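PDB 5D2I: 4-oxalocrotonate decarboxylase NahK from Pseudomonas putida, which catalyses the metal-dependent decarboxylation of (3E)-2-oxohex-3-enedioate to 2-oxopent-4-enoate and carbon dioxide, a step in the breakdown of aromatic hydrocarbons. Local coordinates for residues H110-A115 with A245-P250; E116-T121 with G234-T239; I143-V148 with T171-G176. The protein carries 1 engineered substitution. All coordinates share one frame; numbering follows the deposited sequence.

Contact 1: H110-A115 with A245-P250; sequences HPKIEA and AVPVAP. With CA (calcium ion), chain C; EDO (1,2-ethanediol), chain E.
I113 and V248 meet on the buried side of a short antiparallel ladder that ties the start of strand 112-121 to strand 246-247. Three backbone bonds set the register: V248 N gives to P111 O, and the hydrogen-bonded pair I113 and V246 exchange two, of which I113 N to V246 O is short at 2.7 Å. The I113 side chain can be followed outward. CB stays 4.1 Å from V246 O; CG1, held between the backbone N and the carbonyl carbon (chi1 59°), comes within 3.5 Å of V246 O and also touches V248 CG1. CG2 meets the same methyl, V248 CG1, at 3.8 Å, and CD1 ends beside it, the two side chains crossing at about a right angle. M194 and I254, from the second sheet, cover I113 further. The other branch of V248 is used differently: CG2 rests on the ring of P111, 3.9 Å from P111 CG. Water 1 joins the same two residues, donating to P111 O and to V248 O. On the opposite face K112 runs out extended, its CG 3.7 Å from P247 CA, and K112 NZ reaches A245 O through water 2. E114 lays its CG against A245 CB (3.7 Å), and beyond this apolar touch E114 OE1 binds the calcium ion at 2.3 Å. E116 and E147 supply two more ligands. A ladder that is apolar on the face of I113 and V246, and that carries a carboxylate pointing to a metal, is thus one margin of the three-glutamate site of this fumarylacetoacetate hydrolase-type fold.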
# COMPACT_ATOMS: atom_id res chain seq x y z
N HIS A 110 3.43 -9.36 -12.12
CA HIS A 110 2.78 -10.53 -11.55
C HIS A 110 1.87 -10.06 -10.44
O HIS A 110 2.11 -10.33 -9.26
CB HIS A 110 3.82 -11.52 -11.04
CG HIS A 110 5.02 -10.90 -10.39
ND1 HIS A 110 6.24 -11.53 -10.30
CD2 HIS A 110 5.18 -9.69 -9.77
CE1 HIS A 110 7.10 -10.76 -9.67
NE2 HIS A 110 6.48 -9.64 -9.34
N PRO A 111 0.81 -9.34 -10.82
CA PRO A 111 0.02 -8.57 -9.85
C PRO A 111 -0.85 -9.44 -8.96
O PRO A 111 -1.26 -10.54 -9.32
CB PRO A 111 -0.87 -7.71 -10.74
CG PRO A 111 -1.02 -8.52 -12.00
CD PRO A 111 0.32 -9.17 -12.20
N LYS A 112 -1.12 -8.93 -7.77
CA LYS A 112 -2.13 -9.51 -6.90
C LYS A 112 -2.99 -8.39 -6.39
O LYS A 112 -2.58 -7.23 -6.42
CB LYS A 112 -1.47 -10.20 -5.72
CG LYS A 112 -0.54 -11.32 -6.14
CD LYS A 112 -0.00 -12.04 -4.92
CE LYS A 112 1.01 -13.10 -5.33
NZ LYS A 112 1.49 -13.86 -4.15
N ILE A 113 -4.18 -8.73 -5.93
CA ILE A 113 -5.03 -7.70 -5.35
C ILE A 113 -5.25 -7.98 -3.87
O ILE A 113 -5.19 -9.13 -3.41
CB ILE A 113 -6.38 -7.59 -6.08
CG1 ILE A 113 -7.14 -8.92 -6.04
CG2 ILE A 113 -6.15 -7.16 -7.52
CD1 ILE A 113 -8.59 -8.81 -6.51
N GLU A 114 -5.50 -6.91 -3.14
CA GLU A 114 -5.78 -6.98 -1.72
C GLU A 114 -6.94 -6.07 -1.46
O GLU A 114 -6.96 -4.94 -1.95
CB GLU A 114 -4.59 -6.45 -0.92
CG GLU A 114 -3.31 -7.17 -1.17
CD GLU A 114 -2.22 -6.67 -0.27
OE1 GLU A 114 -1.86 -5.48 -0.36
OE2 GLU A 114 -1.73 -7.48 0.54
N ALA A 115 -7.91 -6.54 -0.69
CA ALA A 115 -9.03 -5.71 -0.28
C ALA A 115 -8.57 -4.89 0.90
O ALA A 115 -8.01 -5.43 1.85
CB ALA A 115 -10.19 -6.58 0.13
N ALA A 245 -3.51 -11.70 -0.28
CA ALA A 245 -3.45 -11.11 -1.62
C ALA A 245 -3.82 -12.18 -2.63
O ALA A 245 -3.49 -13.35 -2.45
CB ALA A 245 -2.07 -10.54 -1.90
N VAL A 246 -4.53 -11.79 -3.68
CA VAL A 246 -5.01 -12.75 -4.65
C VAL A 246 -4.46 -12.43 -6.01
O VAL A 246 -4.68 -11.34 -6.53
CB VAL A 246 -6.53 -12.73 -4.73
CG1 VAL A 246 -7.02 -13.56 -5.91
CG2 VAL A 246 -7.09 -13.28 -3.44
N PRO A 247 -3.75 -13.39 -6.61
CA PRO A 247 -3.21 -13.17 -7.95
C PRO A 247 -4.32 -12.85 -8.95
O PRO A 247 -5.43 -13.40 -8.88
CB PRO A 247 -2.59 -14.52 -8.31
CG PRO A 247 -2.36 -15.22 -7.01
CD PRO A 247 -3.45 -14.74 -6.10
N VAL A 248 -4.03 -11.93 -9.86
CA VAL A 248 -4.94 -11.66 -10.95
C VAL A 248 -4.20 -11.74 -12.27
O VAL A 248 -2.97 -11.63 -12.31
CB VAL A 248 -5.63 -10.29 -10.83
CG1 VAL A 248 -6.60 -10.30 -9.65
CG2 VAL A 248 -4.59 -9.19 -10.67
N ALA A 249 -4.95 -11.92 -13.34
CA ALA A 249 -4.35 -12.13 -14.65
C ALA A 249 -5.34 -11.61 -15.67
O ALA A 249 -6.52 -11.43 -15.36
CB ALA A 249 -4.09 -13.62 -14.87
N PRO A 250 -4.88 -11.37 -16.91
CA PRO A 250 -5.80 -10.97 -17.97
C PRO A 250 -7.00 -11.88 -18.05
O PRO A 250 -6.87 -13.11 -17.97
CB PRO A 250 -4.95 -11.11 -19.23
CG PRO A 250 -3.58 -10.72 -18.75
CD PRO A 250 -3.47 -11.30 -17.35
CA CA C . -1.60 -3.34 0.37
C1 EDO E . 2.85 -8.75 -4.93
O1 EDO E . 4.09 -9.14 -4.33
C2 EDO E . 2.70 -9.42 -6.29
O2 EDO E . 3.94 -9.27 -7.01
O HOH W 1 -0.44 -12.55 -10.85
O HOH W 2 -1.34 -14.99 -3.14
O HOH W 3 -1.66 -1.29 1.54
O HOH W 4 -1.16 -4.32 2.48

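Contact 2: E116-T121 with G234-T239; sequences EISVVT and GTFIMT. With CA (calcium ion), chain C.
M238 sets CG beside its backbone N (chi1 -59°) and then bends at chi3, which turns its methyl CE onto the carboxylate of E116, while F236 holds CG anti to its own N (chi1 174°) and brings its ring to S118. Both belong to an antiparallel ladder of the fumarylacetoacetate hydrolase-type domain, in which strand 116-121 runs against strand 236-238. V119 and I237 form the hydrogen-bonded pair, with 2.9 Å from V119 N to I237 O and the same length from I237 N to V119 O. S118 with M238 and V120 with F236 are the non-hydrogen-bonded pairs around it. On the face of S118, F236 CZ approaches S118 OG to 3.3 Å, and the V120 methyl CG2 sits at the ring edge near its plane. S118 OG has its polar partner in T145 OG1, so the phenyl ring meets a hydroxyl that is already engaged. M238 CE lies 3.6 Å from E116 CD, the two side chains crossing at about a right angle. E116 divides its oxygens: OE2 binds the calcium ion at 2.2 Å, and OE1 accepts from water 3, itself a calcium ligand, which should help to fix the carboxylate's rotation. The opposite face is apolar, V119 CG2 packing on I237 CB, with V217 and L220 of helix 213-226 covering it. The two ends are fastened by threonines. G234, a residue whose backbone angles themselves call for glycine, bonds through N to T121 O and weakly to T121 OG1, which also accepts from T235 N. At the other end I117 O takes two bonds from one residue, T239 N and T239 OG1, the hydroxyl lying in the carbonyl plane at only 2.6 Å.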
# COMPACT_ATOMS: atom_id res chain seq x y z
N GLU A 116 -8.79 -3.58 0.83
CA GLU A 116 -8.37 -2.69 1.90
C GLU A 116 -9.45 -1.69 2.19
O GLU A 116 -10.37 -1.48 1.40
CB GLU A 116 -7.09 -1.96 1.51
CG GLU A 116 -6.05 -2.90 0.96
CD GLU A 116 -4.63 -2.43 1.11
OE1 GLU A 116 -4.38 -1.40 1.77
OE2 GLU A 116 -3.76 -3.13 0.57
N ILE A 117 -9.34 -1.06 3.35
CA ILE A 117 -10.15 0.11 3.62
C ILE A 117 -9.22 1.31 3.71
O ILE A 117 -8.17 1.26 4.37
CB ILE A 117 -11.00 -0.07 4.89
CG1 ILE A 117 -11.98 1.09 5.00
CG2 ILE A 117 -10.12 -0.18 6.14
CD1 ILE A 117 -13.03 1.07 3.89
N SER A 118 -9.55 2.36 2.97
CA SER A 118 -8.72 3.54 3.01
C SER A 118 -9.42 4.58 3.84
O SER A 118 -10.61 4.49 4.08
CB SER A 118 -8.48 4.07 1.59
OG SER A 118 -7.79 3.11 0.82
N VAL A 119 -8.66 5.57 4.30
CA VAL A 119 -9.27 6.72 4.93
C VAL A 119 -8.78 7.98 4.23
O VAL A 119 -7.73 7.98 3.59
CB VAL A 119 -8.90 6.80 6.43
CG1 VAL A 119 -9.36 5.55 7.14
CG2 VAL A 119 -7.40 6.96 6.59
N VAL A 120 -9.56 9.04 4.34
CA VAL A 120 -9.08 10.36 4.02
C VAL A 120 -9.18 11.11 5.33
O VAL A 120 -10.18 11.03 6.02
CB VAL A 120 -9.91 11.02 2.91
CG1 VAL A 120 -9.64 12.53 2.84
CG2 VAL A 120 -9.58 10.38 1.58
N THR A 121 -8.11 11.81 5.68
CA THR A 121 -8.08 12.52 6.95
C THR A 121 -8.60 13.92 6.75
O THR A 121 -8.62 14.43 5.63
CB THR A 121 -6.68 12.58 7.55
OG1 THR A 121 -5.83 13.36 6.69
CG2 THR A 121 -6.08 11.19 7.69
N GLY A 234 -6.31 15.66 4.76
CA GLY A 234 -6.70 15.46 3.38
C GLY A 234 -5.95 14.32 2.73
O GLY A 234 -6.07 14.07 1.54
N THR A 235 -5.16 13.61 3.53
CA THR A 235 -4.35 12.54 2.99
C THR A 235 -5.17 11.27 2.85
O THR A 235 -5.90 10.89 3.76
CB THR A 235 -3.12 12.26 3.86
OG1 THR A 235 -2.31 13.44 3.91
CG2 THR A 235 -2.30 11.13 3.26
N PHE A 236 -5.03 10.63 1.70
CA PHE A 236 -5.65 9.34 1.44
C PHE A 236 -4.66 8.25 1.84
O PHE A 236 -3.52 8.25 1.39
CB PHE A 236 -5.98 9.27 -0.05
CG PHE A 236 -6.50 7.95 -0.51
CD1 PHE A 236 -7.87 7.68 -0.50
CD2 PHE A 236 -5.63 6.99 -1.02
CE1 PHE A 236 -8.36 6.46 -0.94
CE2 PHE A 236 -6.11 5.76 -1.47
CZ PHE A 236 -7.47 5.50 -1.43
N ILE A 237 -5.09 7.33 2.69
CA ILE A 237 -4.22 6.27 3.19
C ILE A 237 -4.91 4.93 3.02
O ILE A 237 -6.00 4.73 3.54
CB ILE A 237 -3.96 6.44 4.70
CG1 ILE A 237 -3.33 7.80 4.98
CG2 ILE A 237 -3.08 5.30 5.22
CD1 ILE A 237 -3.54 8.28 6.41
N MET A 238 -4.26 4.01 2.32
CA MET A 238 -4.75 2.64 2.25
C MET A 238 -4.16 1.92 3.44
O MET A 238 -2.93 1.83 3.58
CB MET A 238 -4.30 1.98 0.96
CG MET A 238 -4.79 2.72 -0.25
SD MET A 238 -4.27 1.85 -1.74
CE MET A 238 -4.87 0.24 -1.36
N THR A 239 -5.02 1.41 4.31
CA THR A 239 -4.54 1.02 5.63
C THR A 239 -3.99 -0.40 5.68
O THR A 239 -3.38 -0.77 6.67
CB THR A 239 -5.61 1.20 6.70
OG1 THR A 239 -6.74 0.39 6.37
CG2 THR A 239 -6.04 2.66 6.78
CA CA C . -1.60 -3.34 0.37
O HOH W 3 -1.66 -1.29 1.54
O HOH W 5 -7.45 -1.91 5.16
O HOH W 4 -1.16 -4.32 2.48

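Contact 3: I143-V148 with T171-G176; sequences IPTVEV and TRFITG. With CA (calcium ion), chain C; EDO (1,2-ethanediol), chain H.
Strands 143-148 and 171-175 run antiparallel, 4.5 Å apart at closest with their directions 164° apart, and five backbone hydrogen bonds join the segments from P144 O with G176 N to the mutual pair V148 and R172. On one face V146 and I174 lie side by side, V146 CG1 3.9 Å from I174 CD1, and V148 CB presses on R172 CB at 3.6 Å. On the other face T145 places its methyl anti to the backbone N, where CG2 meets F173 CB at 3.9 Å and nears the ring edge. T145 OG1 gives its proton to I143 O, above that carbonyl's plane, and is paired with S118 OG as well. A valine here would probably leave I143 O and the S118 hydroxyl without this partner. E147, extended beyond CG, passes R172 O with its CG and ends with OE1 on the calcium ion at 2.2 Å. Its OE2 forms a salt bridge with K69 and lies 2.7 Å from water 6, which may donate to it and which accepts from T171 N. One carboxylate thus links the metal to K69, a residue that binds 2-oxoglutarate, so this strand pair ties metal and ligand sites together.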
# COMPACT_ATOMS: atom_id res chain seq x y z
N ILE A 143 -12.88 4.74 2.55
CA ILE A 143 -13.07 4.42 1.15
C ILE A 143 -12.66 2.98 0.87
O ILE A 143 -11.48 2.63 1.02
CB ILE A 143 -12.19 5.29 0.23
CG1 ILE A 143 -12.33 6.77 0.55
CG2 ILE A 143 -12.51 5.01 -1.26
CD1 ILE A 143 -11.29 7.24 1.54
N PRO A 144 -13.62 2.14 0.45
CA PRO A 144 -13.27 0.79 0.03
C PRO A 144 -12.25 0.86 -1.08
O PRO A 144 -12.48 1.55 -2.07
CB PRO A 144 -14.59 0.25 -0.51
CG PRO A 144 -15.63 0.98 0.30
CD PRO A 144 -15.07 2.38 0.41
N THR A 145 -11.13 0.18 -0.90
CA THR A 145 -10.07 0.26 -1.89
C THR A 145 -9.45 -1.09 -2.09
O THR A 145 -9.13 -1.77 -1.12
CB THR A 145 -8.97 1.20 -1.43
OG1 THR A 145 -9.56 2.45 -1.05
CG2 THR A 145 -7.96 1.43 -2.56
N VAL A 146 -9.27 -1.47 -3.34
CA VAL A 146 -8.58 -2.70 -3.65
C VAL A 146 -7.21 -2.33 -4.19
O VAL A 146 -7.10 -1.60 -5.18
CB VAL A 146 -9.35 -3.50 -4.68
CG1 VAL A 146 -8.55 -4.72 -5.12
CG2 VAL A 146 -10.68 -3.94 -4.09
N GLU A 147 -6.15 -2.81 -3.55
CA GLU A 147 -4.84 -2.51 -4.07
C GLU A 147 -4.48 -3.55 -5.08
O GLU A 147 -4.81 -4.72 -4.91
CB GLU A 147 -3.75 -2.46 -3.00
CG GLU A 147 -2.53 -1.74 -3.55
CD GLU A 147 -1.42 -1.52 -2.54
OE1 GLU A 147 -1.45 -2.15 -1.45
OE2 GLU A 147 -0.52 -0.71 -2.84
N VAL A 148 -3.81 -3.12 -6.14
CA VAL A 148 -3.10 -4.08 -6.96
C VAL A 148 -1.65 -3.92 -6.58
O VAL A 148 -1.07 -2.85 -6.76
CB VAL A 148 -3.26 -3.79 -8.44
CG1 VAL A 148 -2.57 -4.89 -9.25
CG2 VAL A 148 -4.73 -3.73 -8.80
N THR A 171 1.34 -0.33 -7.18
CA THR A 171 1.23 -0.17 -8.61
C THR A 171 -0.14 0.34 -9.07
O THR A 171 -0.22 1.20 -9.95
CB THR A 171 1.70 -1.46 -9.37
OG1 THR A 171 2.23 -1.10 -10.65
CG2 THR A 171 0.58 -2.47 -9.54
N ARG A 172 -1.22 -0.19 -8.49
CA ARG A 172 -2.55 0.34 -8.77
C ARG A 172 -3.36 0.28 -7.50
O ARG A 172 -3.09 -0.51 -6.60
CB ARG A 172 -3.28 -0.47 -9.85
CG ARG A 172 -2.55 -0.61 -11.16
CD ARG A 172 -2.62 0.65 -12.00
NE ARG A 172 -2.00 0.41 -13.29
CZ ARG A 172 -0.71 0.62 -13.56
NH1 ARG A 172 0.10 1.10 -12.63
NH2 ARG A 172 -0.24 0.34 -14.77
N PHE A 173 -4.36 1.14 -7.42
CA PHE A 173 -5.35 1.00 -6.38
C PHE A 173 -6.68 1.34 -6.99
O PHE A 173 -6.79 2.19 -7.87
CB PHE A 173 -5.03 1.86 -5.15
CG PHE A 173 -5.10 3.34 -5.40
CD1 PHE A 173 -4.03 4.03 -5.96
CD2 PHE A 173 -6.24 4.05 -5.06
CE1 PHE A 173 -4.10 5.40 -6.18
CE2 PHE A 173 -6.33 5.41 -5.29
CZ PHE A 173 -5.26 6.09 -5.85
N ILE A 174 -7.70 0.62 -6.56
CA ILE A 174 -9.02 0.76 -7.13
C ILE A 174 -9.92 1.20 -6.00
O ILE A 174 -10.04 0.49 -5.01
CB ILE A 174 -9.55 -0.58 -7.66
CG1 ILE A 174 -8.47 -1.29 -8.49
CG2 ILE A 174 -10.82 -0.36 -8.47
CD1 ILE A 174 -8.69 -2.82 -8.57
N THR A 175 -10.51 2.38 -6.11
CA THR A 175 -11.43 2.83 -5.07
C THR A 175 -12.84 2.60 -5.57
O THR A 175 -13.09 2.57 -6.76
CB THR A 175 -11.24 4.31 -4.74
OG1 THR A 175 -11.43 5.09 -5.93
CG2 THR A 175 -9.85 4.55 -4.18
N GLY A 176 -13.77 2.44 -4.66
CA GLY A 176 -15.14 2.25 -5.08
C GLY A 176 -16.00 2.15 -3.86
O GLY A 176 -15.55 2.47 -2.76
CA CA C . -1.60 -3.34 0.37
C1 EDO H . -14.74 5.05 -8.14
O1 EDO H . -13.33 4.80 -8.13
C2 EDO H . -15.22 4.98 -9.58
O2 EDO H . -16.58 5.40 -9.69
O HOH W 6 -0.66 0.27 -5.38
O HOH W 3 -1.66 -1.29 1.54
O HOH W 4 -1.16 -4.32 2.48

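In the fold
All three contacts belong to one sheet and converge on a single calcium ion through E114, E116 and E147 respectively. Contacts 1 and 2 share strand 112-121, pairing its successive halves with strands that follow each other in the chain, their centres 20 Å apart. Contact 3 adds the neighbouring strand 139-149, joined to the first by E114 O with E147 N and to the second by E116 N with T145 O. Contacts 2 and 3 are buried, and F236 and M238 of contact 2 meet F173 and T145 of contact 3. Contact 1, nearer the surface, has exposed lysine and proline on one face, though ordered waters take part in all three.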